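Local coordinates for protein nidogen-1 (Mus musculus, PDB 1GL4) that binds laminin, collagen IV and, through the G2 fragment studied here, perlecan in basement membranes, and probably has a role in cell-matrix interactions, at residues Leu76-Val81 with Ser87-Ser92; Glu190-Ser195 with Trp227-Thr232; Phe257-Lys262 with Ile266-Leu271. All coordinates share one frame; numbering follows the deposited sequence.

Contact 1. Residues Leu76-Val81 with Ser87-Ser92; sequences LHSYVV and SYTAIS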
loop_
_atom_site.group_PDB
_atom_site.type_symbol
_atom_site.label_atom_id
_atom_site.label_comp_id
_atom_site.label_asym_id
_atom_site.label_seq_id
_atom_site.Cartn_x
_atom_site.Cartn_y
_atom_site.Cartn_z
ATOM N N LEU A 76 -5.276 7.237 -8.320
ATOM C CA LEU A 76 -4.532 6.334 -7.442
ATOM C C LEU A 76 -5.525 5.254 -7.019
ATOM O O LEU A 76 -6.620 5.565 -6.545
ATOM C CB LEU A 76 -3.989 7.060 -6.200
ATOM C CG LEU A 76 -3.131 6.201 -5.254
ATOM C CD1 LEU A 76 -2.226 7.091 -4.426
ATOM C CD2 LEU A 76 -4.018 5.346 -4.348
ATOM N N HIS A 77 -5.155 3.992 -7.223
ATOM C CA HIS A 77 -5.998 2.860 -6.849
ATOM C C HIS A 77 -5.130 1.864 -6.075
ATOM O O HIS A 77 -4.061 1.462 -6.542
ATOM C CB HIS A 77 -6.570 2.185 -8.100
ATOM C CG HIS A 77 -7.482 1.037 -7.802
ATOM N ND1 HIS A 77 -8.777 1.209 -7.360
ATOM C CD2 HIS A 77 -7.276 -0.302 -7.850
ATOM C CE1 HIS A 77 -9.329 0.027 -7.148
ATOM N NE2 HIS A 77 -8.438 -0.906 -7.437
ATOM N N SER A 78 -5.583 1.464 -4.892
ATOM C CA SER A 78 -4.812 0.535 -4.077
ATOM C C SER A 78 -5.693 -0.628 -3.604
ATOM O O SER A 78 -6.876 -0.441 -3.325
ATOM C CB SER A 78 -4.211 1.294 -2.891
ATOM O OG SER A 78 -3.242 0.524 -2.212
ATOM N N TYR A 79 -5.107 -1.821 -3.520
ATOM C CA TYR A 79 -5.820 -3.037 -3.112
ATOM C C TYR A 79 -5.071 -3.767 -1.979
ATOM O O TYR A 79 -3.833 -3.877 -2.002
ATOM C CB TYR A 79 -5.950 -3.974 -4.332
ATOM C CG TYR A 79 -6.874 -5.174 -4.174
ATOM C CD1 TYR A 79 -8.211 -5.104 -4.567
ATOM C CD2 TYR A 79 -6.408 -6.381 -3.646
ATOM C CE1 TYR A 79 -9.065 -6.205 -4.442
ATOM C CE2 TYR A 79 -7.256 -7.496 -3.514
ATOM C CZ TYR A 79 -8.581 -7.395 -3.916
ATOM O OH TYR A 79 -9.427 -8.475 -3.805
ATOM N N VAL A 80 -5.825 -4.253 -0.991
ATOM C CA VAL A 80 -5.265 -4.997 0.138
ATOM C C VAL A 80 -6.305 -5.958 0.702
ATOM O O VAL A 80 -7.510 -5.738 0.549
ATOM C CB VAL A 80 -4.842 -4.067 1.302
ATOM C CG1 VAL A 80 -3.735 -3.144 0.872
ATOM C CG2 VAL A 80 -6.039 -3.261 1.771
ATOM N N VAL A 81 -5.842 -7.023 1.349
ATOM C CA VAL A 81 -6.737 -7.979 1.983
ATOM C C VAL A 81 -6.402 -7.963 3.475
ATOM O O VAL A 81 -5.258 -8.226 3.864
ATOM C CB VAL A 81 -6.542 -9.416 1.444
ATOM C CG1 VAL A 81 -7.473 -10.374 2.195
ATOM C CG2 VAL A 81 -6.850 -9.464 -0.053
ATOM N N SER A 87 0.226 -4.548 0.359
ATOM C CA SER A 87 -0.503 -3.475 -0.306
ATOM C C SER A 87 0.015 -3.285 -1.725
ATOM O O SER A 87 1.228 -3.220 -1.951
ATOM C CB SER A 87 -0.376 -2.163 0.477
ATOM O OG SER A 87 0.968 -1.723 0.534
ATOM N N TYR A 88 -0.915 -3.211 -2.673
ATOM C CA TYR A 88 -0.593 -3.031 -4.088
ATOM C C TYR A 88 -1.160 -1.688 -4.541
ATOM O O TYR A 88 -2.367 -1.463 -4.461
ATOM C CB TYR A 88 -1.226 -4.142 -4.930
ATOM C CG TYR A 88 -0.875 -5.557 -4.517
ATOM C CD1 TYR A 88 -1.442 -6.136 -3.382
ATOM C CD2 TYR A 88 -0.012 -6.336 -5.295
ATOM C CE1 TYR A 88 -1.168 -7.462 -3.032
ATOM C CE2 TYR A 88 0.270 -7.662 -4.956
ATOM C CZ TYR A 88 -0.316 -8.218 -3.822
ATOM O OH TYR A 88 -0.052 -9.529 -3.483
ATOM N N THR A 89 -0.303 -0.795 -5.026
ATOM C CA THR A 89 -0.766 0.522 -5.455
ATOM C C THR A 89 -0.442 0.840 -6.915
ATOM O O THR A 89 0.654 0.544 -7.401
ATOM C CB THR A 89 -0.160 1.638 -4.556
ATOM O OG1 THR A 89 -0.542 1.419 -3.192
ATOM C CG2 THR A 89 -0.652 3.014 -4.997
ATOM N N ALA A 90 -1.411 1.435 -7.609
ATOM C CA ALA A 90 -1.247 1.827 -9.010
ATOM C C ALA A 90 -1.588 3.305 -9.157
ATOM O O ALA A 90 -2.603 3.775 -8.638
ATOM C CB ALA A 90 -2.157 0.999 -9.906
ATOM N N ILE A 91 -0.737 4.035 -9.869
ATOM C CA ILE A 91 -0.950 5.454 -10.086
ATOM C C ILE A 91 -0.807 5.688 -11.586
ATOM O O ILE A 91 0.282 5.553 -12.139
ATOM C CB ILE A 91 0.091 6.278 -9.297
ATOM C CG1 ILE A 91 -0.006 5.919 -7.806
ATOM C CG2 ILE A 91 -0.140 7.767 -9.525
ATOM C CD1 ILE A 91 1.089 6.506 -6.921
ATOM N N SER A 92 -1.902 6.022 -12.261
ATOM C CA SER A 92 -1.788 6.197 -13.700
ATOM C C SER A 92 -2.216 7.492 -14.320
ATOM O O SER A 92 -3.217 8.099 -13.950
ATOM C CB SER A 92 -2.470 5.072 -14.457
ATOM O OG SER A 92 -2.218 5.253 -15.844
#
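Leu76-Val81 and Ser87-Ser92 run antiparallel, their axes 4.7 Å apart at the closest. His77 faces Ala90 and Tyr79 faces Tyr88 as hydrogen-bonded pairs; Ser78 with Thr89, between them, and Leu76 with Ile91, beyond His77-Ala90, are non-hydrogen-bonded pairs. The bond from His77 N to Ala90 O is 2.9 Å long and close to straight, at 169°.

Leu76, Ser78, Thr89 and Ile91 share one face. CG of Leu76, anti to the backbone N (chi1 -177°), touches Thr89 CG2 and Ile91 CG1 together, each 4.0 Å away and both on the side of the neighbouring strand, and the side chains pass one another at a slant. With an alanine here the branched end is gone, which is likely to leave a gap beside Thr89 CG2 and Ile91 CG1. Next to it the hydroxyls Ser78 OG and Thr89 OG1 hydrogen-bond at 3.0 Å, with Tyr88 O also near the serine oxygen. Further along, Val80 CG1 presses on Ser87 CA at 3.5 Å, tighter than usual for carbons. Helix 107-115 packs against this face through Ile112 and Ile108.

The other face carries His77, Tyr79, Tyr88 and Ala90. Tyr88 brings CD1, at the edge of its ring, to 3.6 Å from Tyr79 O. Asn53 holds His77 ND1, while His77 NE2 bonds a polar side chain of another protein's chain. The arrangement is a beta hairpin in the wall of the nidogen G2 beta-barrel, turned inward to the central helix and outward with His77 and Tyr79, both involved in perlecan binding.

Contact 2. Residues Glu190-Ser195 with Trp227-Thr232; sequences ELYHYS and WRQTIT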
loop_
_atom_site.group_PDB
_atom_site.type_symbol
_atom_site.label_atom_id
_atom_site.label_comp_id
_atom_site.label_asym_id
_atom_site.label_seq_id
_atom_site.Cartn_x
_atom_site.Cartn_y
_atom_site.Cartn_z
ATOM N N GLU A 190 10.942 0.376 10.433
ATOM C CA GLU A 190 10.712 1.788 10.755
ATOM C C GLU A 190 10.056 1.887 12.117
ATOM O O GLU A 190 9.211 1.060 12.457
ATOM C CB GLU A 190 9.749 2.446 9.765
ATOM C CG GLU A 190 10.276 2.775 8.401
ATOM C CD GLU A 190 9.262 3.603 7.625
ATOM O OE1 GLU A 190 8.111 3.135 7.486
ATOM O OE2 GLU A 190 9.609 4.714 7.165
ATOM N N LEU A 191 10.421 2.908 12.886
ATOM C CA LEU A 191 9.823 3.103 14.202
ATOM C C LEU A 191 8.802 4.238 14.164
ATOM O O LEU A 191 9.093 5.338 13.689
ATOM C CB LEU A 191 10.902 3.403 15.245
ATOM C CG LEU A 191 11.921 2.275 15.465
ATOM C CD1 LEU A 191 12.916 2.677 16.549
ATOM C CD2 LEU A 191 11.195 0.996 15.861
ATOM N N TYR A 192 7.602 3.950 14.659
ATOM C CA TYR A 192 6.523 4.926 14.696
ATOM C C TYR A 192 6.243 5.288 16.153
ATOM O O TYR A 192 5.801 4.443 16.935
ATOM C CB TYR A 192 5.261 4.349 14.030
ATOM C CG TYR A 192 5.357 4.266 12.514
ATOM C CD1 TYR A 192 6.209 3.350 11.893
ATOM C CD2 TYR A 192 4.636 5.144 11.706
ATOM C CE1 TYR A 192 6.348 3.316 10.486
ATOM C CE2 TYR A 192 4.767 5.124 10.306
ATOM C CZ TYR A 192 5.626 4.209 9.705
ATOM O OH TYR A 192 5.767 4.204 8.329
ATOM N N HIS A 193 6.508 6.547 16.501
ATOM C CA HIS A 193 6.319 7.060 17.859
ATOM C C HIS A 193 4.954 7.729 18.049
ATOM O O HIS A 193 4.568 8.604 17.271
ATOM C CB HIS A 193 7.432 8.063 18.185
ATOM C CG HIS A 193 8.811 7.513 17.991
ATOM N ND1 HIS A 193 9.388 6.621 18.870
ATOM C CD2 HIS A 193 9.702 7.678 16.984
ATOM C CE1 HIS A 193 10.572 6.256 18.411
ATOM N NE2 HIS A 193 10.787 6.882 17.268
ATOM N N TYR A 194 4.237 7.316 19.094
ATOM C CA TYR A 194 2.910 7.857 19.396
ATOM C C TYR A 194 2.900 8.751 20.636
ATOM O O TYR A 194 3.554 8.446 21.636
ATOM C CB TYR A 194 1.904 6.719 19.616
ATOM C CG TYR A 194 0.594 7.184 20.226
ATOM C CD1 TYR A 194 -0.387 7.796 19.442
ATOM C CD2 TYR A 194 0.369 7.083 21.604
ATOM C CE1 TYR A 194 -1.552 8.301 20.012
ATOM C CE2 TYR A 194 -0.797 7.591 22.186
ATOM C CZ TYR A 194 -1.750 8.200 21.384
ATOM O OH TYR A 194 -2.889 8.734 21.949
ATOM N N SER A 195 2.133 9.839 20.563
ATOM C CA SER A 195 1.992 10.783 21.667
ATOM C C SER A 195 0.815 11.738 21.442
ATOM O O SER A 195 0.817 12.539 20.505
ATOM C CB SER A 195 3.280 11.594 21.851
ATOM O OG SER A 195 3.105 12.597 22.838
ATOM N N TRP A 227 13.462 9.910 5.126
ATOM C CA TRP A 227 12.020 10.122 5.179
ATOM C C TRP A 227 11.604 10.640 6.557
ATOM O O TRP A 227 12.023 10.105 7.583
ATOM C CB TRP A 227 11.276 8.821 4.870
ATOM C CG TRP A 227 11.247 8.525 3.417
ATOM C CD1 TRP A 227 12.193 7.856 2.692
ATOM C CD2 TRP A 227 10.273 8.987 2.477
ATOM N NE1 TRP A 227 11.870 7.879 1.356
ATOM C CE2 TRP A 227 10.696 8.569 1.195
ATOM C CE3 TRP A 227 9.085 9.721 2.591
ATOM C CZ2 TRP A 227 9.971 8.861 0.033
ATOM C CZ3 TRP A 227 8.363 10.013 1.434
ATOM C CH2 TRP A 227 8.811 9.584 0.175
ATOM N N ARG A 228 10.787 11.686 6.567
ATOM C CA ARG A 228 10.308 12.288 7.810
ATOM C C ARG A 228 8.795 12.475 7.679
ATOM O O ARG A 228 8.335 13.044 6.695
ATOM C CB ARG A 228 10.985 13.649 8.021
ATOM C CG ARG A 228 12.517 13.607 8.019
ATOM C CD ARG A 228 13.130 14.994 8.268
ATOM N NE ARG A 228 12.856 15.935 7.181
ATOM C CZ ARG A 228 13.484 15.933 6.007
ATOM N NH1 ARG A 228 14.437 15.042 5.751
ATOM N NH2 ARG A 228 13.155 16.822 5.081
ATOM N N GLN A 229 8.016 12.002 8.651
ATOM C CA GLN A 229 6.567 12.155 8.545
ATOM C C GLN A 229 5.809 12.369 9.860
ATOM O O GLN A 229 6.217 11.907 10.930
ATOM C CB GLN A 229 5.974 10.955 7.780
ATOM C CG GLN A 229 6.102 9.607 8.486
ATOM C CD GLN A 229 5.849 8.415 7.557
ATOM O OE1 GLN A 229 4.900 8.408 6.767
ATOM N NE2 GLN A 229 6.700 7.396 7.662
ATOM N N THR A 230 4.700 13.095 9.761
ATOM C CA THR A 230 3.853 13.384 10.910
ATOM C C THR A 230 2.425 13.001 10.538
ATOM O O THR A 230 1.868 13.495 9.558
ATOM C CB THR A 230 3.924 14.869 11.283
ATOM O OG1 THR A 230 5.260 15.180 11.701
ATOM C CG2 THR A 230 2.950 15.192 12.418
ATOM N N ILE A 231 1.853 12.107 11.329
ATOM C CA ILE A 231 0.507 11.599 11.105
ATOM C C ILE A 231 -0.431 12.084 12.217
ATOM O O ILE A 231 -0.233 11.758 13.384
ATOM C CB ILE A 231 0.554 10.052 11.055
ATOM C CG1 ILE A 231 1.393 9.621 9.841
ATOM C CG2 ILE A 231 -0.857 9.463 10.990
ATOM C CD1 ILE A 231 1.735 8.143 9.797
ATOM N N THR A 232 -1.447 12.863 11.844
ATOM C CA THR A 232 -2.400 13.414 12.814
ATOM C C THR A 232 -3.820 12.877 12.635
ATOM O O THR A 232 -4.279 12.648 11.519
ATOM C CB THR A 232 -2.435 14.952 12.738
ATOM O OG1 THR A 232 -2.688 15.362 11.387
ATOM C CG2 THR A 232 -1.103 15.533 13.198
HETATM O O HOH W 1 9.745 7.387 8.243
HETATM O O HOH W 2 4.113 5.195 6.126
#
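The ring of Tyr192 meets Ile231 at its edge, where Ile231 CD1 lies near the ring plane, 4.3 Å from Tyr192 CE2. Trp114 of helix 107-115 stacks on this ring and also touches Ile231. The amide of Gln229 approaches obliquely, its plane turned 48° from that of the ring, and its NE2 comes to 3.4 Å from Tyr192 OH. A third flat group, the carboxylate of Glu190, is inclined to the amide by 55°. Its OE1 accepts a 2.7 Å bond from Tyr192 OH, the hydroxyl coming from above the carboxylate plane.

Glu190 and Gln229 cross at about a right angle, and a water links them, giving a proton to Glu190 OE2 at 2.9 Å and accepting one from Gln229 NE2 at 3.1 Å. A second water donates to Tyr192 OH at 2.9 Å and reaches Gln229 OE1 only weakly. The glutamine is brought in with CG tucked between the backbone N and the carbonyl carbon, and an extended chain beyond it.

The two strands run in roughly the same direction, 38° apart, with axes 9.3 Å from each other at the nearest. Strand 198-210 pairs with both of them, so the side chains and waters do the touching here. From that strand Arg205 forms a salt bridge to Glu190 OE2 and Ser201 OG bonds Gln229 NE2, while Arg136 NE holds Gln229 OE1.

Chemically, this is a buried polar network bordered by an aromatic stack. Arg205 would probably stabilise the negative charge of Glu190, Ser201 and Arg136 hold the two ends of the Gln229 amide, and the waters fill in between it, the phenol and the carboxylate, while Ile231 and Trp114 close its apolar side.

Contact 3. Residues Phe257-Lys262 with Ile266-Leu271; sequences FVLYNK and ILRYAL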
loop_
_atom_site.group_PDB
_atom_site.type_symbol
_atom_site.label_atom_id
_atom_site.label_comp_id
_atom_site.label_asym_id
_atom_site.label_seq_id
_atom_site.Cartn_x
_atom_site.Cartn_y
_atom_site.Cartn_z
ATOM N N PHE A 257 8.588 -3.898 -4.266
ATOM C CA PHE A 257 8.712 -3.860 -5.726
ATOM C C PHE A 257 8.221 -2.510 -6.233
ATOM O O PHE A 257 7.180 -2.021 -5.790
ATOM C CB PHE A 257 7.850 -4.930 -6.405
ATOM C CG PHE A 257 8.341 -6.334 -6.223
ATOM C CD1 PHE A 257 8.064 -7.041 -5.059
ATOM C CD2 PHE A 257 9.048 -6.967 -7.241
ATOM C CE1 PHE A 257 8.480 -8.364 -4.910
ATOM C CE2 PHE A 257 9.471 -8.292 -7.103
ATOM C CZ PHE A 257 9.185 -8.992 -5.935
ATOM N N VAL A 258 8.962 -1.911 -7.160
ATOM C CA VAL A 258 8.552 -0.633 -7.737
ATOM C C VAL A 258 8.715 -0.762 -9.248
ATOM O O VAL A 258 9.648 -1.412 -9.723
ATOM C CB VAL A 258 9.401 0.557 -7.198
ATOM C CG1 VAL A 258 9.298 0.624 -5.685
ATOM C CG2 VAL A 258 10.859 0.419 -7.631
ATOM N N LEU A 259 7.811 -0.156 -10.006
ATOM C CA LEU A 259 7.878 -0.261 -11.463
ATOM C C LEU A 259 7.151 0.858 -12.191
ATOM O O LEU A 259 6.102 1.306 -11.749
ATOM C CB LEU A 259 7.282 -1.611 -11.898
ATOM C CG LEU A 259 7.021 -1.928 -13.379
ATOM C CD1 LEU A 259 6.797 -3.427 -13.530
ATOM C CD2 LEU A 259 5.799 -1.168 -13.891
ATOM N N TYR A 260 7.716 1.314 -13.303
ATOM C CA TYR A 260 7.056 2.338 -14.104
ATOM C C TYR A 260 6.992 1.832 -15.535
ATOM O O TYR A 260 8.017 1.471 -16.117
ATOM C CB TYR A 260 7.804 3.673 -14.088
ATOM C CG TYR A 260 7.163 4.690 -15.019
ATOM C CD1 TYR A 260 5.899 5.220 -14.743
ATOM C CD2 TYR A 260 7.778 5.049 -16.224
ATOM C CE1 TYR A 260 5.257 6.075 -15.648
ATOM C CE2 TYR A 260 7.147 5.897 -17.132
ATOM C CZ TYR A 260 5.889 6.405 -16.838
ATOM O OH TYR A 260 5.270 7.238 -17.742
ATOM N N ASN A 261 5.786 1.790 -16.090
ATOM C CA ASN A 261 5.604 1.335 -17.460
ATOM C C ASN A 261 5.241 2.516 -18.355
ATOM O O ASN A 261 4.202 3.158 -18.181
ATOM C CB ASN A 261 4.518 0.258 -17.534
ATOM C CG ASN A 261 4.302 -0.246 -18.948
ATOM O OD1 ASN A 261 3.590 0.371 -19.740
ATOM N ND2 ASN A 261 4.940 -1.359 -19.282
ATOM N N LYS A 262 6.126 2.792 -19.304
ATOM C CA LYS A 262 5.965 3.888 -20.244
ATOM C C LYS A 262 4.755 3.712 -21.165
ATOM O O LYS A 262 4.056 4.678 -21.471
ATOM C CB LYS A 262 7.241 4.013 -21.081
ATOM C CG LYS A 262 7.240 5.157 -22.069
ATOM C CD LYS A 262 8.529 5.162 -22.880
ATOM C CE LYS A 262 8.599 6.363 -23.810
ATOM N NZ LYS A 262 7.472 6.405 -24.786
ATOM N N ILE A 266 1.980 4.050 -16.217
ATOM C CA ILE A 266 1.512 3.706 -14.888
ATOM C C ILE A 266 2.659 3.419 -13.936
ATOM O O ILE A 266 3.627 2.748 -14.291
ATOM C CB ILE A 266 0.564 2.485 -14.956
ATOM C CG1 ILE A 266 0.122 2.081 -13.551
ATOM C CG2 ILE A 266 1.256 1.334 -15.670
ATOM C CD1 ILE A 266 -0.980 1.036 -13.548
ATOM N N LEU A 267 2.543 3.956 -12.727
ATOM C CA LEU A 267 3.540 3.776 -11.683
ATOM C C LEU A 267 2.966 2.759 -10.692
ATOM O O LEU A 267 1.829 2.908 -10.241
ATOM C CB LEU A 267 3.782 5.126 -10.998
ATOM C CG LEU A 267 4.811 5.315 -9.889
ATOM C CD1 LEU A 267 6.226 5.050 -10.398
ATOM C CD2 LEU A 267 4.691 6.749 -9.375
ATOM N N ARG A 268 3.747 1.730 -10.362
ATOM C CA ARG A 268 3.298 0.683 -9.441
ATOM C C ARG A 268 4.222 0.476 -8.234
ATOM O O ARG A 268 5.451 0.457 -8.368
ATOM C CB ARG A 268 3.148 -0.646 -10.200
ATOM C CG ARG A 268 2.126 -0.619 -11.347
ATOM C CD ARG A 268 2.097 -1.948 -12.103
ATOM N NE ARG A 268 1.069 -1.990 -13.145
ATOM C CZ ARG A 268 -0.242 -2.020 -12.905
ATOM N NH1 ARG A 268 -0.692 -2.015 -11.657
ATOM N NH2 ARG A 268 -1.107 -2.055 -13.912
ATOM N N TYR A 269 3.615 0.327 -7.055
ATOM C CA TYR A 269 4.347 0.104 -5.806
ATOM C C TYR A 269 3.707 -1.071 -5.060
ATOM O O TYR A 269 2.482 -1.141 -4.953
ATOM C CB TYR A 269 4.260 1.334 -4.889
ATOM C CG TYR A 269 4.842 2.623 -5.424
ATOM C CD1 TYR A 269 4.115 3.812 -5.342
ATOM C CD2 TYR A 269 6.144 2.682 -5.928
ATOM C CE1 TYR A 269 4.665 5.030 -5.735
ATOM C CE2 TYR A 269 6.708 3.905 -6.324
ATOM C CZ TYR A 269 5.963 5.070 -6.220
ATOM O OH TYR A 269 6.504 6.285 -6.570
ATOM N N ALA A 270 4.521 -1.989 -4.544
ATOM C CA ALA A 270 3.988 -3.119 -3.787
ATOM C C ALA A 270 4.915 -3.458 -2.624
ATOM O O ALA A 270 6.136 -3.446 -2.775
ATOM C CB ALA A 270 3.820 -4.339 -4.694
ATOM N N LEU A 271 4.334 -3.727 -1.458
ATOM C CA LEU A 271 5.117 -4.092 -0.285
ATOM C C LEU A 271 4.338 -4.858 0.792
ATOM O O LEU A 271 3.108 -4.750 0.898
ATOM C CB LEU A 271 5.795 -2.855 0.331
ATOM C CG LEU A 271 5.168 -1.463 0.429
ATOM C CD1 LEU A 271 6.145 -0.534 1.164
ATOM C CD2 LEU A 271 4.886 -0.900 -0.946
#
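Ile266 opens the pairing with Asn261: its O accepts Asn261 N at 3.0 Å in a nearly straight bond, and its N returns one to Asn261 O. CG2 of Ile266 rests 3.9 Å from Asn261 CB, while on the opposite face of the hairpin Tyr260 lays CD1 3.4 Å from Ile266 O. Asn261 OD1 accepts a hydrogen bond from Glu264 N in the connecting loop.

Leu267 comes next, a non-hydrogen-bonded partner of Tyr260, and its CD1 packs 4.2 Å from Tyr260 CB. The ring of Tyr260 meets Tyr100 edge-to-face and its OH bonds Ile94 O.

Arg268 exchanges two backbone bonds with Leu259, the one from Arg268 N to Leu259 O being 2.8 Å long. The side chains of the pair lie alongside each other and point the same way. With its chain extended from CG to NE, Arg268 carries its guanidinium over to Ile266, whose CD1 sits above the centre of one face. NH1 hydrogen-bonds the backbone of another protein's chain.

Tyr269 turns the edge of its ring to Val258, with CD2 3.8 Å from Val258 CG1, and Leu102 O takes its OH. Ala270 closes the ladder against Phe257, where the bond from Phe257 N to Ala270 O is 2.9 Å.

Chemically, the hairpin divides its work: Tyr260, Leu267, Val258 and Tyr269 pack on one face, whereas the other presents Phe257 and Arg268 to the partner chain. Leu259 packs beside the aliphatic stem of Arg268 and Ile266 CD1 lies over its guanidinium, steadying the group, consistent with the part this arginine plays in perlecan binding.

In the fold
All three contacts belong to the nidogen G2 beta-barrel and follow one another in series along the chain. Contacts 1 and 3 are hairpins whose centres lie about 10 Å apart, and they are joined edge to edge: strand 86-92 pairs antiparallel with strand 266-276, Thr89 N reaching Tyr269 O and Ile91 N reaching Leu267 O in probable hydrogen bonds. This juxtaposition gathers His77, Tyr79 and Arg268 into one perlecan-binding surface. Contact 2 sits on the other side of the chain's centre, about 22 Å from contact 1 and about 25 Å from contact 3, centre to centre. Helix 107-115 touches residues of contacts 1 and 2, so the barrel wall closes round it between them.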